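Side-chain contact in cystathionine beta-lyase family protein, YNBB B.subtilis ortholog (Clostridium acetobutylicum, PDB 3HVY), which is a pyridoxal-phosphate enzyme of the methionine gamma-lyase family, probably a cystathionine beta-lyase, with a putative role in aluminium resistance: residues Y263-Q266 / A267-R270. Numbering follows the deposited sequence.
Sequences YVTQ and ATFR. With EDO (1,2-ethanediol), chain S.
Thr268 N hydrogen-bonds Val264 O at 3.0 Å and Ala267 N hydrogen-bonds Tyr263 O at 3.2 Å, successive i to i+4 alpha-helical bonds, whereas the next amide, Phe269 N, makes only weak bonds to the carbonyls of Thr265 and Gln266. Thr265 O has a stronger partner in the Thr268 hydroxyl: with chi1 at 69°, OG1 sits between the backbone N and carbonyl carbon of Thr268 and donates to Thr265 O at 2.6 Å. The same carbonyl oxygen lies 3.6 Å above one face of the Phe269 ring, toward its rim. Thr265 and Phe269 run side by side, methyl CG2 of Thr265 meeting CE2 of Phe269 at 3.7 Å, while the Thr265 hydroxyl hydrogen-bonds Glu261. Gln266, bent at chi2 (-53°), brings its amide to the ring's edge, the planes 70° apart; Arg114 at OE1 and Lys141 O of the second subunit at NE2 hydrogen-bond that amide. NH1 of Arg270 makes a weak hydrogen bond to 1,2-ethanediol, probably from the crystallisation liquor. Helix 261-271 thus packs Val264 and Thr268 on strand 91-95 and turns Gln266, Phe269 and Arg270 to the second subunit, flanking the mixed seven-stranded sheet of a fold type I PLP-dependent enzyme.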
loop_
_atom_site.group_PDB
_atom_site.type_symbol
_atom_site.label_atom_id
_atom_site.label_comp_id
_atom_site.label_asym_id
_atom_site.label_seq_id
_atom_site.Cartn_x
_atom_site.Cartn_y
_atom_site.Cartn_z
ATOM N N TYR D 263 31.787 -3.353 7.774
ATOM C CA TYR D 263 30.954 -4.098 8.710
ATOM C C TYR D 263 29.464 -4.065 8.346
ATOM O O TYR D 263 28.745 -5.072 8.515
ATOM C CB TYR D 263 31.198 -3.599 10.135
ATOM C CG TYR D 263 32.674 -3.541 10.487
ATOM C CD1 TYR D 263 33.532 -4.576 10.129
ATOM C CD2 TYR D 263 33.208 -2.467 11.182
ATOM C CE1 TYR D 263 34.892 -4.538 10.453
ATOM C CE2 TYR D 263 34.564 -2.427 11.546
ATOM C CZ TYR D 263 35.408 -3.459 11.177
ATOM O OH TYR D 263 36.795 -3.430 11.499
ATOM N N VAL D 264 29.015 -2.963 7.747
ATOM C CA VAL D 264 27.628 -2.870 7.306
ATOM C C VAL D 264 27.467 -3.828 6.148
ATOM O O VAL D 264 26.511 -4.612 6.113
ATOM C CB VAL D 264 27.247 -1.427 6.893
ATOM C CG1 VAL D 264 25.821 -1.394 6.320
ATOM C CG2 VAL D 264 27.371 -0.501 8.120
ATOM N N THR D 265 28.410 -3.809 5.203
ATOM C CA THR D 265 28.311 -4.704 4.065
ATOM C C THR D 265 28.268 -6.180 4.476
ATOM O O THR D 265 27.478 -6.970 3.905
ATOM C CB THR D 265 29.430 -4.475 3.104
ATOM O OG1 THR D 265 29.221 -3.206 2.535
ATOM C CG2 THR D 265 29.460 -5.533 1.966
ATOM N N GLN D 266 29.099 -6.585 5.438
ATOM C CA GLN D 266 29.041 -7.979 5.869
ATOM C C GLN D 266 27.658 -8.365 6.464
ATOM O O GLN D 266 27.169 -9.520 6.311
ATOM C CB GLN D 266 30.150 -8.321 6.822
ATOM C CG GLN D 266 31.570 -8.442 6.213
ATOM C CD GLN D 266 31.657 -9.399 5.027
ATOM O OE1 GLN D 266 31.305 -10.582 5.108
ATOM N NE2 GLN D 266 32.136 -8.878 3.914
ATOM N N ALA D 267 27.089 -7.442 7.224
ATOM C CA ALA D 267 25.761 -7.612 7.782
ATOM C C ALA D 267 24.749 -7.804 6.683
ATOM O O ALA D 267 23.838 -8.633 6.829
ATOM C CB ALA D 267 25.369 -6.404 8.674
ATOM N N THR D 268 24.863 -7.037 5.587
ATOM C CA THR D 268 23.889 -7.199 4.507
ATOM C C THR D 268 23.848 -8.628 3.913
ATOM O O THR D 268 22.809 -9.049 3.385
ATOM C CB THR D 268 24.041 -6.196 3.352
ATOM O OG1 THR D 268 25.240 -6.492 2.641
ATOM C CG2 THR D 268 24.006 -4.697 3.860
ATOM N N PHE D 269 24.964 -9.331 3.923
ATOM C CA PHE D 269 25.041 -10.701 3.373
ATOM C C PHE D 269 24.349 -11.696 4.260
ATOM O O PHE D 269 23.935 -12.784 3.788
ATOM C CB PHE D 269 26.489 -11.153 3.114
ATOM C CG PHE D 269 27.229 -10.315 2.093
ATOM C CD1 PHE D 269 26.613 -9.885 0.934
ATOM C CD2 PHE D 269 28.567 -9.987 2.292
ATOM C CE1 PHE D 269 27.305 -9.120 -0.008
ATOM C CE2 PHE D 269 29.257 -9.222 1.363
ATOM C CZ PHE D 269 28.629 -8.806 0.214
ATOM N N ARG D 270 24.245 -11.368 5.550
ATOM C CA ARG D 270 23.417 -12.156 6.478
ATOM C C ARG D 270 21.927 -11.847 6.322
ATOM O O ARG D 270 21.062 -12.729 6.457
ATOM C CB ARG D 270 23.813 -11.872 7.910
ATOM C CG ARG D 270 22.808 -12.327 8.944
ATOM C CD ARG D 270 22.634 -13.841 8.985
ATOM N NE ARG D 270 21.441 -14.149 9.790
ATOM C CZ ARG D 270 21.285 -15.263 10.482
ATOM N NH1 ARG D 270 22.226 -16.183 10.482
ATOM N NH2 ARG D 270 20.187 -15.465 11.186
HETATM C C1 EDO S . 25.351 -17.388 9.705
HETATM O O1 EDO S . 25.196 -16.090 9.126
HETATM C C2 EDO S . 25.013 -18.381 8.638
HETATM O O2 EDO S . 23.635 -18.796 8.733
#